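Side-chain contacts in CRISPR-associated protein, Cse1 family (Acidimicrobium ferrooxidans, PDB 4H3T), which probably serves as the large subunit of the type I-E CRISPR surveillance complex Cascade, taking part in recognition of invading DNA: residues E53-R58 / H168-A173; L57-A62 / F109-V114; L63-L68 / G253-F258; D92-R97 / D233-E238. The protein carries 1 engineered substitution. All coordinates share one frame; numbering follows the deposited sequence.

Contact 1: E53-R58 / H168-A173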
loop_
_atom_site.group_PDB
_atom_site.type_symbol
_atom_site.label_atom_id
_atom_site.label_comp_id
_atom_site.label_asym_id
_atom_site.label_seq_id
_atom_site.Cartn_x
_atom_site.Cartn_y
_atom_site.Cartn_z
ATOM N N GLU A 53 -0.434 -5.483 6.976
ATOM C CA GLU A 53 0.635 -6.122 6.216
ATOM C C GLU A 53 1.828 -5.191 5.983
ATOM O O GLU A 53 2.914 -5.598 6.343
ATOM C CB GLU A 53 0.099 -6.745 4.930
ATOM C CG GLU A 53 1.177 -7.577 4.265
ATOM C CD GLU A 53 0.665 -8.461 3.153
ATOM O OE1 GLU A 53 -0.568 -8.593 3.045
ATOM O OE2 GLU A 53 1.486 -9.047 2.406
ATOM N N PRO A 54 1.679 -3.948 5.511
ATOM C CA PRO A 54 2.869 -3.060 5.374
ATOM C C PRO A 54 3.544 -2.805 6.728
ATOM O O PRO A 54 4.763 -2.749 6.863
ATOM C CB PRO A 54 2.265 -1.753 4.811
ATOM C CG PRO A 54 0.984 -2.131 4.240
ATOM C CD PRO A 54 0.462 -3.317 4.950
ATOM N N ALA A 55 2.742 -2.675 7.774
ATOM C CA ALA A 55 3.272 -2.378 9.116
ATOM C C ALA A 55 4.087 -3.532 9.663
ATOM O O ALA A 55 5.233 -3.318 10.116
ATOM C CB ALA A 55 2.113 -2.016 10.063
ATOM N N LEU A 56 3.572 -4.744 9.524
ATOM C CA LEU A 56 4.267 -5.943 10.017
ATOM C C LEU A 56 5.458 -6.291 9.101
ATOM O O LEU A 56 6.491 -6.682 9.598
ATOM C CB LEU A 56 3.321 -7.127 10.113
ATOM C CG LEU A 56 2.204 -7.037 11.232
ATOM C CD1 LEU A 56 1.268 -8.216 11.108
ATOM C CD2 LEU A 56 2.849 -6.869 12.604
ATOM N N LEU A 57 5.350 -6.046 7.803
ATOM C CA LEU A 57 6.463 -6.312 6.865
ATOM C C LEU A 57 7.633 -5.414 7.200
ATOM O O LEU A 57 8.747 -5.899 7.311
ATOM C CB LEU A 57 6.050 -6.134 5.414
ATOM C CG LEU A 57 7.188 -6.240 4.342
ATOM C CD1 LEU A 57 7.832 -7.609 4.356
ATOM C CD2 LEU A 57 6.674 -5.938 2.994
ATOM N N ARG A 58 7.381 -4.104 7.397
ATOM C CA ARG A 58 8.441 -3.163 7.748
ATOM C C ARG A 58 9.059 -3.463 9.100
ATOM O O ARG A 58 10.263 -3.388 9.230
ATOM C CB ARG A 58 7.957 -1.735 7.658
ATOM C CG ARG A 58 7.756 -1.379 6.214
ATOM C CD ARG A 58 6.916 -0.199 5.967
ATOM N NE ARG A 58 7.488 1.058 6.438
ATOM C CZ ARG A 58 8.044 2.006 5.697
ATOM N NH1 ARG A 58 8.304 1.790 4.412
ATOM N NH2 ARG A 58 8.384 3.164 6.242
ATOM N N HIS A 168 1.099 2.812 15.499
ATOM C CA HIS A 168 2.215 3.751 15.413
ATOM C C HIS A 168 2.437 4.283 14.001
ATOM O O HIS A 168 2.905 5.423 13.828
ATOM C CB HIS A 168 3.503 3.099 15.851
ATOM C CG HIS A 168 3.725 3.086 17.315
ATOM N ND1 HIS A 168 4.044 4.228 17.989
ATOM C CD2 HIS A 168 3.562 2.072 18.207
ATOM C CE1 HIS A 168 4.194 3.861 19.257
ATOM N NE2 HIS A 168 3.869 2.578 19.436
ATOM N N ALA A 169 2.050 3.498 12.988
ATOM C CA ALA A 169 2.254 3.802 11.561
ATOM C C ALA A 169 1.020 4.395 10.870
ATOM O O ALA A 169 1.181 5.093 9.891
ATOM C CB ALA A 169 2.650 2.483 10.845
ATOM N N PHE A 170 -0.207 4.001 11.271
ATOM C CA PHE A 170 -1.426 4.340 10.544
ATOM C C PHE A 170 -2.433 5.144 11.381
ATOM O O PHE A 170 -3.539 5.296 10.958
ATOM C CB PHE A 170 -2.118 3.044 10.046
ATOM C CG PHE A 170 -1.535 2.487 8.777
ATOM C CD1 PHE A 170 -1.921 2.986 7.555
ATOM C CD2 PHE A 170 -0.667 1.397 8.804
ATOM C CE1 PHE A 170 -1.428 2.445 6.355
ATOM C CE2 PHE A 170 -0.190 0.832 7.590
ATOM C CZ PHE A 170 -0.585 1.371 6.381
ATOM N N GLY A 171 -2.036 5.722 12.484
ATOM C CA GLY A 171 -2.976 6.485 13.287
ATOM C C GLY A 171 -3.487 7.773 12.625
ATOM O O GLY A 171 -2.957 8.255 11.624
ATOM N N SER A 172 -4.569 8.317 13.154
ATOM C CA SER A 172 -5.157 9.538 12.607
ATOM C C SER A 172 -4.932 10.695 13.614
ATOM O O SER A 172 -4.399 10.476 14.718
ATOM C CB SER A 172 -6.649 9.310 12.362
ATOM O OG SER A 172 -7.361 9.363 13.591
ATOM N N ALA A 173 -5.444 11.902 13.271
ATOM C CA ALA A 173 -5.376 13.074 14.149
ATOM C C ALA A 173 -6.314 12.946 15.335
ATOM O O ALA A 173 -6.252 13.793 16.223
ATOM C CB ALA A 173 -5.682 14.344 13.374
#

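Contact 2: L57-A62 / F109-V114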
loop_
_atom_site.group_PDB
_atom_site.type_symbol
_atom_site.label_atom_id
_atom_site.label_comp_id
_atom_site.label_asym_id
_atom_site.label_seq_id
_atom_site.Cartn_x
_atom_site.Cartn_y
_atom_site.Cartn_z
ATOM N N LEU A 57 5.350 -6.046 7.803
ATOM C CA LEU A 57 6.463 -6.312 6.865
ATOM C C LEU A 57 7.633 -5.414 7.200
ATOM O O LEU A 57 8.747 -5.899 7.311
ATOM C CB LEU A 57 6.050 -6.134 5.414
ATOM C CG LEU A 57 7.188 -6.240 4.342
ATOM C CD1 LEU A 57 7.832 -7.609 4.356
ATOM C CD2 LEU A 57 6.674 -5.938 2.994
ATOM N N ARG A 58 7.381 -4.104 7.397
ATOM C CA ARG A 58 8.441 -3.163 7.748
ATOM C C ARG A 58 9.059 -3.463 9.100
ATOM O O ARG A 58 10.263 -3.388 9.230
ATOM C CB ARG A 58 7.957 -1.735 7.658
ATOM C CG ARG A 58 7.756 -1.379 6.214
ATOM C CD ARG A 58 6.916 -0.199 5.967
ATOM N NE ARG A 58 7.488 1.058 6.438
ATOM C CZ ARG A 58 8.044 2.006 5.697
ATOM N NH1 ARG A 58 8.304 1.790 4.412
ATOM N NH2 ARG A 58 8.384 3.164 6.242
ATOM N N LEU A 59 8.280 -3.916 10.065
ATOM C CA LEU A 59 8.841 -4.332 11.354
ATOM C C LEU A 59 9.835 -5.473 11.175
ATOM O O LEU A 59 10.924 -5.504 11.760
ATOM C CB LEU A 59 7.706 -4.791 12.298
ATOM C CG LEU A 59 8.180 -5.564 13.584
ATOM C CD1 LEU A 59 8.869 -4.635 14.457
ATOM C CD2 LEU A 59 6.978 -6.127 14.369
ATOM N N VAL A 60 9.404 -6.476 10.439
ATOM C CA VAL A 60 10.202 -7.675 10.174
ATOM C C VAL A 60 11.454 -7.326 9.325
ATOM O O VAL A 60 12.533 -7.861 9.601
ATOM C CB VAL A 60 9.353 -8.838 9.568
ATOM C CG1 VAL A 60 10.214 -10.022 9.181
ATOM C CG2 VAL A 60 8.350 -9.310 10.610
ATOM N N LEU A 61 11.370 -6.387 8.428
ATOM C CA LEU A 61 12.568 -5.966 7.656
ATOM C C LEU A 61 13.596 -5.244 8.541
ATOM O O LEU A 61 14.776 -5.444 8.374
ATOM C CB LEU A 61 12.150 -5.040 6.536
ATOM C CG LEU A 61 11.447 -5.701 5.332
ATOM C CD1 LEU A 61 10.774 -4.624 4.442
ATOM C CD2 LEU A 61 12.417 -6.580 4.525
ATOM N N ALA A 62 13.141 -4.360 9.467
ATOM C CA ALA A 62 14.065 -3.718 10.389
ATOM C C ALA A 62 14.798 -4.780 11.193
ATOM O O ALA A 62 16.000 -4.661 11.448
ATOM C CB ALA A 62 13.315 -2.779 11.316
ATOM N N PHE A 109 10.324 -2.042 30.056
ATOM C CA PHE A 109 10.507 -1.836 28.631
ATOM C C PHE A 109 9.369 -2.421 27.778
ATOM O O PHE A 109 9.629 -3.243 26.897
ATOM C CB PHE A 109 11.798 -2.518 28.216
ATOM C CG PHE A 109 13.029 -2.115 28.962
ATOM C CD1 PHE A 109 13.664 -0.923 28.674
ATOM C CD2 PHE A 109 13.625 -2.984 29.863
ATOM C CE1 PHE A 109 14.862 -0.577 29.308
ATOM C CE2 PHE A 109 14.805 -2.631 30.523
ATOM C CZ PHE A 109 15.420 -1.430 30.236
ATOM N N PRO A 110 8.090 -2.149 28.107
ATOM C CA PRO A 110 7.016 -2.733 27.291
ATOM C C PRO A 110 7.230 -2.393 25.812
ATOM O O PRO A 110 7.457 -1.236 25.435
ATOM C CB PRO A 110 5.757 -2.173 27.882
ATOM C CG PRO A 110 6.166 -0.932 28.579
ATOM C CD PRO A 110 7.573 -1.161 29.058
ATOM N N PHE A 111 7.146 -3.437 24.970
ATOM C CA PHE A 111 7.396 -3.310 23.538
ATOM C C PHE A 111 6.478 -2.273 22.882
ATOM O O PHE A 111 5.263 -2.366 23.018
ATOM C CB PHE A 111 7.199 -4.665 22.850
ATOM C CG PHE A 111 7.441 -4.627 21.355
ATOM C CD1 PHE A 111 8.716 -4.709 20.850
ATOM C CD2 PHE A 111 6.381 -4.519 20.462
ATOM C CE1 PHE A 111 8.942 -4.664 19.476
ATOM C CE2 PHE A 111 6.610 -4.527 19.081
ATOM C CZ PHE A 111 7.892 -4.604 18.605
ATOM N N PHE A 112 7.065 -1.287 22.188
ATOM C CA PHE A 112 6.381 -0.219 21.466
ATOM C C PHE A 112 5.462 0.597 22.370
ATOM O O PHE A 112 4.491 1.265 21.907
ATOM C CB PHE A 112 5.635 -0.805 20.240
ATOM C CG PHE A 112 6.427 -0.928 18.962
ATOM C CD1 PHE A 112 7.808 -1.120 18.983
ATOM C CD2 PHE A 112 5.809 -0.767 17.727
ATOM C CE1 PHE A 112 8.539 -1.143 17.786
ATOM C CE2 PHE A 112 6.537 -0.849 16.546
ATOM C CZ PHE A 112 7.882 -1.128 16.580
ATOM N N GLN A 113 5.797 0.610 23.709
ATOM C CA GLN A 113 4.988 1.303 24.695
ATOM C C GLN A 113 5.829 2.165 25.591
ATOM O O GLN A 113 7.062 2.055 25.606
ATOM C CB GLN A 113 4.195 0.281 25.524
ATOM C CG GLN A 113 3.127 -0.468 24.737
ATOM C CD GLN A 113 2.747 -1.688 25.481
ATOM O OE1 GLN A 113 2.043 -1.617 26.494
ATOM N NE2 GLN A 113 3.397 -2.787 25.181
ATOM N N VAL A 114 5.131 2.976 26.397
ATOM C CA VAL A 114 5.694 3.833 27.463
ATOM C C VAL A 114 5.181 3.264 28.768
ATOM O O VAL A 114 3.982 3.331 29.043
ATOM C CB VAL A 114 5.299 5.304 27.287
ATOM C CG1 VAL A 114 5.880 6.137 28.436
ATOM C CG2 VAL A 114 5.754 5.816 25.915
#

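Contact 3: L63-L68 / G253-F258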
loop_
_atom_site.group_PDB
_atom_site.type_symbol
_atom_site.label_atom_id
_atom_site.label_comp_id
_atom_site.label_asym_id
_atom_site.label_seq_id
_atom_site.Cartn_x
_atom_site.Cartn_y
_atom_site.Cartn_z
ATOM N N LEU A 63 14.064 -5.800 11.635
ATOM C CA LEU A 63 14.670 -6.916 12.410
ATOM C C LEU A 63 15.684 -7.710 11.535
ATOM O O LEU A 63 16.779 -8.034 12.003
ATOM C CB LEU A 63 13.481 -7.763 12.779
ATOM C CG LEU A 63 13.391 -8.674 13.968
ATOM C CD1 LEU A 63 14.428 -8.354 15.111
ATOM C CD2 LEU A 63 11.956 -8.605 14.460
ATOM N N ALA A 64 15.355 -7.940 10.234
ATOM C CA ALA A 64 16.265 -8.639 9.310
ATOM C C ALA A 64 17.596 -7.913 9.155
ATOM O O ALA A 64 18.632 -8.564 9.283
ATOM C CB ALA A 64 15.621 -8.828 7.958
ATOM N N TYR A 65 17.587 -6.567 8.937
ATOM C CA TYR A 65 18.850 -5.816 8.812
ATOM C C TYR A 65 19.734 -5.958 10.057
ATOM O O TYR A 65 20.984 -6.016 9.959
ATOM C CB TYR A 65 18.567 -4.328 8.560
ATOM C CG TYR A 65 18.208 -3.997 7.146
ATOM C CD1 TYR A 65 19.168 -4.047 6.131
ATOM C CD2 TYR A 65 16.964 -3.448 6.840
ATOM C CE1 TYR A 65 18.880 -3.602 4.838
ATOM C CE2 TYR A 65 16.669 -2.995 5.572
ATOM C CZ TYR A 65 17.624 -3.076 4.561
ATOM O OH TYR A 65 17.266 -2.666 3.284
ATOM N N ARG A 66 19.095 -6.030 11.240
ATOM C CA ARG A 66 19.835 -6.150 12.508
ATOM C C ARG A 66 20.310 -7.566 12.727
ATOM O O ARG A 66 21.445 -7.745 13.217
ATOM C CB ARG A 66 18.999 -5.670 13.714
ATOM C CG ARG A 66 18.562 -4.193 13.688
ATOM C CD ARG A 66 19.776 -3.266 13.576
ATOM N NE ARG A 66 20.575 -3.330 14.800
ATOM C CZ ARG A 66 21.832 -2.913 14.934
ATOM N NH1 ARG A 66 22.506 -2.443 13.884
ATOM N NH2 ARG A 66 22.422 -2.953 16.116
ATOM N N ILE A 67 19.470 -8.580 12.418
ATOM C CA ILE A 67 19.911 -9.978 12.599
ATOM C C ILE A 67 21.036 -10.282 11.601
ATOM O O ILE A 67 22.011 -10.919 11.949
ATOM C CB ILE A 67 18.729 -10.971 12.416
ATOM C CG1 ILE A 67 17.740 -10.924 13.596
ATOM C CG2 ILE A 67 19.249 -12.391 12.212
ATOM C CD1 ILE A 67 16.349 -11.494 13.274
ATOM N N LEU A 68 20.858 -9.910 10.333
ATOM C CA LEU A 68 21.848 -10.248 9.314
ATOM C C LEU A 68 23.068 -9.298 9.322
ATOM O O LEU A 68 24.069 -9.578 8.635
ATOM C CB LEU A 68 21.120 -10.196 7.944
ATOM C CG LEU A 68 19.928 -11.195 7.817
ATOM C CD1 LEU A 68 19.142 -10.929 6.540
ATOM C CD2 LEU A 68 20.381 -12.636 7.814
ATOM N N GLY A 253 17.848 6.021 9.444
ATOM C CA GLY A 253 17.847 5.024 8.387
ATOM C C GLY A 253 16.570 4.208 8.434
ATOM O O GLY A 253 15.611 4.528 9.184
ATOM N N VAL A 254 16.577 3.110 7.692
ATOM C CA VAL A 254 15.377 2.279 7.567
ATOM C C VAL A 254 14.985 1.551 8.825
ATOM O O VAL A 254 13.786 1.399 9.047
ATOM C CB VAL A 254 15.419 1.260 6.417
ATOM C CG1 VAL A 254 15.225 1.960 5.078
ATOM C CG2 VAL A 254 16.695 0.417 6.430
ATOM N N CYS A 255 15.934 1.070 9.635
ATOM C CA CYS A 255 15.560 0.370 10.884
ATOM C C CYS A 255 14.831 1.295 11.818
ATOM O O CYS A 255 13.904 0.848 12.482
ATOM C CB CYS A 255 16.735 -0.258 11.593
ATOM S SG CYS A 255 17.582 -1.534 10.626
ATOM N N ASP A 256 15.280 2.566 11.894
ATOM C CA ASP A 256 14.663 3.612 12.713
ATOM C C ASP A 256 13.246 3.926 12.121
ATOM O O ASP A 256 12.237 3.798 12.807
ATOM C CB ASP A 256 15.606 4.838 12.702
ATOM C CG ASP A 256 15.219 5.998 13.557
ATOM O OD1 ASP A 256 14.413 5.800 14.510
ATOM O OD2 ASP A 256 15.711 7.125 13.279
ATOM N N LEU A 257 13.168 4.178 10.816
ATOM C CA LEU A 257 11.916 4.554 10.181
ATOM C C LEU A 257 10.887 3.453 10.196
ATOM O O LEU A 257 9.726 3.708 10.517
ATOM C CB LEU A 257 12.131 5.013 8.762
ATOM C CG LEU A 257 10.875 5.498 7.974
ATOM C CD1 LEU A 257 10.112 6.620 8.723
ATOM C CD2 LEU A 257 11.324 5.941 6.591
ATOM N N PHE A 258 11.308 2.249 9.855
ATOM C CA PHE A 258 10.434 1.098 9.860
ATOM C C PHE A 258 9.835 0.728 11.264
ATOM O O PHE A 258 8.910 -0.044 11.295
ATOM C CB PHE A 258 11.135 -0.108 9.292
ATOM C CG PHE A 258 11.441 -0.122 7.805
ATOM C CD1 PHE A 258 11.127 0.961 6.992
ATOM C CD2 PHE A 258 12.041 -1.212 7.230
ATOM C CE1 PHE A 258 11.458 0.950 5.613
ATOM C CE2 PHE A 258 12.425 -1.211 5.885
ATOM C CZ PHE A 258 12.007 -0.186 5.055
#

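Contact 4: D92-R97 / D233-E238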
loop_
_atom_site.group_PDB
_atom_site.type_symbol
_atom_site.label_atom_id
_atom_site.label_comp_id
_atom_site.label_asym_id
_atom_site.label_seq_id
_atom_site.Cartn_x
_atom_site.Cartn_y
_atom_site.Cartn_z
ATOM N N ASP A 92 18.973 -16.591 16.806
ATOM C CA ASP A 92 18.976 -16.842 18.253
ATOM C C ASP A 92 19.998 -15.968 19.003
ATOM O O ASP A 92 19.667 -15.503 20.083
ATOM C CB ASP A 92 19.166 -18.341 18.564
ATOM C CG ASP A 92 17.914 -19.156 18.226
ATOM O OD1 ASP A 92 16.781 -18.585 18.263
ATOM O OD2 ASP A 92 18.055 -20.342 17.876
ATOM N N ASP A 93 21.150 -15.638 18.420
ATOM C CA ASP A 93 22.066 -14.692 19.074
ATOM C C ASP A 93 21.403 -13.302 19.210
ATOM O O ASP A 93 21.507 -12.671 20.254
ATOM C CB ASP A 93 23.392 -14.538 18.284
ATOM C CG ASP A 93 24.313 -15.732 18.307
ATOM O OD1 ASP A 93 24.089 -16.651 19.155
ATOM O OD2 ASP A 93 25.246 -15.773 17.459
ATOM N N TYR A 94 20.695 -12.852 18.175
ATOM C CA TYR A 94 20.034 -11.540 18.244
ATOM C C TYR A 94 18.947 -11.542 19.326
ATOM O O TYR A 94 18.954 -10.660 20.181
ATOM C CB TYR A 94 19.471 -11.119 16.878
ATOM C CG TYR A 94 18.912 -9.715 16.886
ATOM C CD1 TYR A 94 19.742 -8.612 16.715
ATOM C CD2 TYR A 94 17.573 -9.487 17.147
ATOM C CE1 TYR A 94 19.238 -7.325 16.771
ATOM C CE2 TYR A 94 17.076 -8.208 17.300
ATOM C CZ TYR A 94 17.892 -7.127 17.063
ATOM O OH TYR A 94 17.340 -5.876 17.154
ATOM N N PHE A 95 18.030 -12.522 19.304
ATOM C CA PHE A 95 16.934 -12.547 20.296
ATOM C C PHE A 95 17.431 -12.860 21.698
ATOM O O PHE A 95 16.827 -12.347 22.639
ATOM C CB PHE A 95 15.798 -13.497 19.883
ATOM C CG PHE A 95 14.960 -12.931 18.774
ATOM C CD1 PHE A 95 14.323 -11.703 18.920
ATOM C CD2 PHE A 95 14.858 -13.585 17.549
ATOM C CE1 PHE A 95 13.545 -11.185 17.901
ATOM C CE2 PHE A 95 14.118 -13.021 16.499
ATOM C CZ PHE A 95 13.526 -11.797 16.667
ATOM N N ALA A 96 18.574 -13.545 21.879
ATOM C CA ALA A 96 19.132 -13.712 23.239
ATOM C C ALA A 96 19.561 -12.326 23.742
ATOM O O ALA A 96 19.248 -11.975 24.866
ATOM C CB ALA A 96 20.318 -14.690 23.247
ATOM N N ARG A 97 20.195 -11.499 22.883
ATOM C CA ARG A 97 20.613 -10.143 23.285
ATOM C C ARG A 97 19.436 -9.188 23.553
ATOM O O ARG A 97 19.528 -8.385 24.461
ATOM C CB ARG A 97 21.529 -9.513 22.203
ATOM C CG ARG A 97 21.919 -8.027 22.343
ATOM C CD ARG A 97 23.015 -7.756 23.355
ATOM N NE ARG A 97 23.403 -6.338 23.435
ATOM C CZ ARG A 97 22.763 -5.383 24.121
ATOM N NH1 ARG A 97 21.644 -5.660 24.787
ATOM N NH2 ARG A 97 23.227 -4.140 24.129
ATOM N N ASP A 233 22.294 2.349 12.278
ATOM C CA ASP A 233 20.838 2.590 12.121
ATOM C C ASP A 233 20.083 1.528 12.914
ATOM O O ASP A 233 20.008 0.396 12.487
ATOM C CB ASP A 233 20.474 2.577 10.633
ATOM C CG ASP A 233 18.991 2.454 10.353
ATOM O OD1 ASP A 233 18.183 3.074 11.098
ATOM O OD2 ASP A 233 18.635 1.742 9.396
ATOM N N VAL A 234 19.581 1.877 14.102
ATOM C CA VAL A 234 18.989 0.879 14.970
ATOM C C VAL A 234 17.458 1.104 15.159
ATOM O O VAL A 234 16.954 2.212 15.158
ATOM C CB VAL A 234 19.753 0.753 16.333
ATOM C CG1 VAL A 234 21.244 0.489 16.098
ATOM C CG2 VAL A 234 19.567 1.963 17.233
ATOM N N PRO A 235 16.736 0.018 15.379
ATOM C CA PRO A 235 15.285 0.126 15.565
ATOM C C PRO A 235 14.916 0.614 16.970
ATOM O O PRO A 235 15.757 0.652 17.865
ATOM C CB PRO A 235 14.814 -1.305 15.318
ATOM C CG PRO A 235 15.943 -2.132 15.746
ATOM C CD PRO A 235 17.160 -1.401 15.384
ATOM N N ALA A 236 13.641 0.913 17.151
ATOM C CA ALA A 236 13.103 1.501 18.364
ATOM C C ALA A 236 13.427 0.696 19.642
ATOM O O ALA A 236 13.721 1.314 20.671
ATOM C CB ALA A 236 11.606 1.709 18.238
ATOM N N TRP A 237 13.373 -0.628 19.565
ATOM C CA TRP A 237 13.629 -1.510 20.720
ATOM C C TRP A 237 15.106 -1.598 21.074
ATOM O O TRP A 237 15.384 -2.113 22.130
ATOM C CB TRP A 237 13.057 -2.933 20.536
ATOM C CG TRP A 237 13.601 -3.644 19.363
ATOM C CD1 TRP A 237 14.839 -4.220 19.231
ATOM C CD2 TRP A 237 12.987 -3.702 18.078
ATOM N NE1 TRP A 237 14.965 -4.755 17.990
ATOM C CE2 TRP A 237 13.866 -4.397 17.232
ATOM C CE3 TRP A 237 11.749 -3.287 17.576
ATOM C CZ2 TRP A 237 13.565 -4.642 15.900
ATOM C CZ3 TRP A 237 11.461 -3.529 16.250
ATOM C CH2 TRP A 237 12.344 -4.263 15.448
ATOM N N GLU A 238 16.042 -1.066 20.262
ATOM C CA GLU A 238 17.450 -0.966 20.632
ATOM C C GLU A 238 17.712 0.394 21.173
ATOM O O GLU A 238 18.748 0.612 21.727
ATOM C CB GLU A 238 18.395 -1.245 19.444
ATOM C CG GLU A 238 18.314 -2.689 18.984
ATOM C CD GLU A 238 19.403 -3.052 18.012
ATOM O OE1 GLU A 238 20.513 -2.496 18.115
ATOM O OE2 GLU A 238 19.141 -3.894 17.129
#

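Contact 1: E53-R58 / H168-A173
F170 reaches P54 and A55 because its first torsion (chi1 -81°) sets the ring roughly anti to its own carbonyl carbon, while chi2 near -83° turns the ring plane about perpendicular to the plane through CA, CB and CG. Placed so, the ring turns its outer rim, not a face, to helix 52-68. CZ of F170 lies 4.4 Å from P54 CG, and CE2 of F170 lies 4.4 Å from A55 CB; both partners sit at the ring edge, close to its plane. The meeting joins the C-terminal part of helix 157-170 to the first turn of helix 52-68, in the interior of the chain and probably within the large globular N-terminal part of the Cse1 fold. Proline suits this first turn, where the missing backbone N-H costs no helical bond, and its compact puckered ring turns the apolar CG toward the phenyl rim. Alanine suits the next place: with only a methyl group it lets the backbones draw together, the CA atoms of A55 and A169 being 6.7 Å apart. Around this greasy patch, L197 of helix 196-199 also packs on F170, and T365 and F202 lie against P54.

Contact 2: L57-A62 / F109-V114
L59 meets F111 and F112 through one methyl group, and all the contact between the segments is apolar. CD1 of L59 is 4.3 Å from F111 CZ, arriving at the edge of that ring near its plane, and 4.2 Å from F112 CZ, which it approaches obliquely. With chi1 at 167° the leucine throws its branch away from its own backbone N, and the methyl ends up against both ring ends. A branched aliphatic chain suits the place, since one compact group can touch two neighbouring rims.

Between the aromatics the packing is ring on ring. F112 CD1 lies 3.5 Å above the plane of the F111 ring, displaced toward its rim, and F111 CZ lies equally high over F112. The pair thus offers the helix a joint apolar end, which V165 and L164 of helix 157-170 help to enclose.

Polar bonds hold the loop that carries the rings. Q113 N binds P110 O at 3.0 Å across the turn, and the side-chain NE2 of Q113 reaches back to F111 O at 2.9 Å, fairly straight (161°) and in its own amide plane, though tilted from the carbonyl plane. Q113 NE2 also meets L104 O, and its OE1 meets L267 N, so this buried amide is satisfied at both atoms. F112 takes the positive phi (58°) characteristic of the third position of a type II turn. The arrangement is that of a type II beta turn, P110 to Q113, whose two central residues present aromatic side chains to the flank of a helix.

Contact 3: L63-L68 / G253-F258
A cysteine sulfur-aromatic contact, C255 with Y65, marks where the short helix 254-257 packs against the C-terminal part of helix 52-68. The sulfur is not centred over the ring: SG of C255 lies 5.2 Å from the centroid of Y65, 56° off the ring normal, and its closest approach to Y65 is at CB, 3.6 Å. It also touches the aliphatic part of R66, with CD 4.1 Å from that SG. Cysteine suits this spot because its single soft sulfur slips between two neighbouring side chains where a branched residue would be bulkier.

V254 supplies the second hold. Its CG2, placed between the backbone N and the carbonyl carbon, approaches Y65 CE2 at 3.5 Å and CD2 at 3.9 Å, the two side chains crossing at about a right angle. Within its own segment, V254 CB sits over the centre of the F258 ring, 3.8 Å above its plane, giving the valine an aromatic floor.

Polar ends are spent outside the patch. Y65 OH bonds to V219 O, and R66 NE forms a salt bridge with E238, so both long side chains offer hydrocarbon here and polarity further out. D233 receives the backbone N-H groups of C255 and D256. The whole is typical of helix-to-helix packing, a short helix with G253 at its N-cap setting the side chains of V254 and C255 on a longer one.

Contact 4: D92-R97 / D233-E238
Y94 joins helix 88-98 to the loop 233-238 through a buried tyrosine hydroxyl gripped by W237 and E238, a polar bridge between a helix and the loop that faces it. The hydroxyl works in both directions. It accepts from the indole, W237 NE1 lying 2.8 Å from Y94 OH in a nearly straight bond (164°) with the acceptor close to the indole plane, and it donates to the carboxylate, Y94 OH being 2.7 Å from E238 OE2. That oxygen is met on its anti side, 20° out of the carboxylate plane. Both partners lie near the plane of the tyrosine ring, at its hydroxyl end. With CG anti to the backbone N (chi1 -174°), Y94 stretches from the helix to the loop. Tyrosine suits the place as a rigid arm, while L63 and R66 of helix 52-68 pack on it.

A phenylalanine here would probably leave the indole N-H without its acceptor and deprive E238 OE2 of the hydroxyl proton, although R66 would still reach it. That arginine is likely to keep the carboxylate ionised and so strengthen its pull on the hydroxyl proton. The loop is braced from within by E238 N bonding P235 O at 3.0 Å. Next to it the proline ring covers part of the indole, P235 CG standing 3.2 Å above one face of W237, off centre toward the rim.

The four contacts are all buried, but at different depths: the centre of contact 1 lies about 10 Å, and that of contact 4 about 27 Å, from the centre of the chain. Contacts 1, 2 and 3 share helix 52-68 and follow one another along it, from its N-terminal to its C-terminal part. Their chemistry is apolar: a ring edge on small groups in contact 1, one methyl against two rings in contact 2, sulfur and methyl beside a tyrosine in contact 3. Contact 4 differs in being carried by hydrogen bonds, yet it adjoins its neighbours: W237 packs on L59, F111 and F112 of contact 2, and its centre is about 9 Å from that of contact 3.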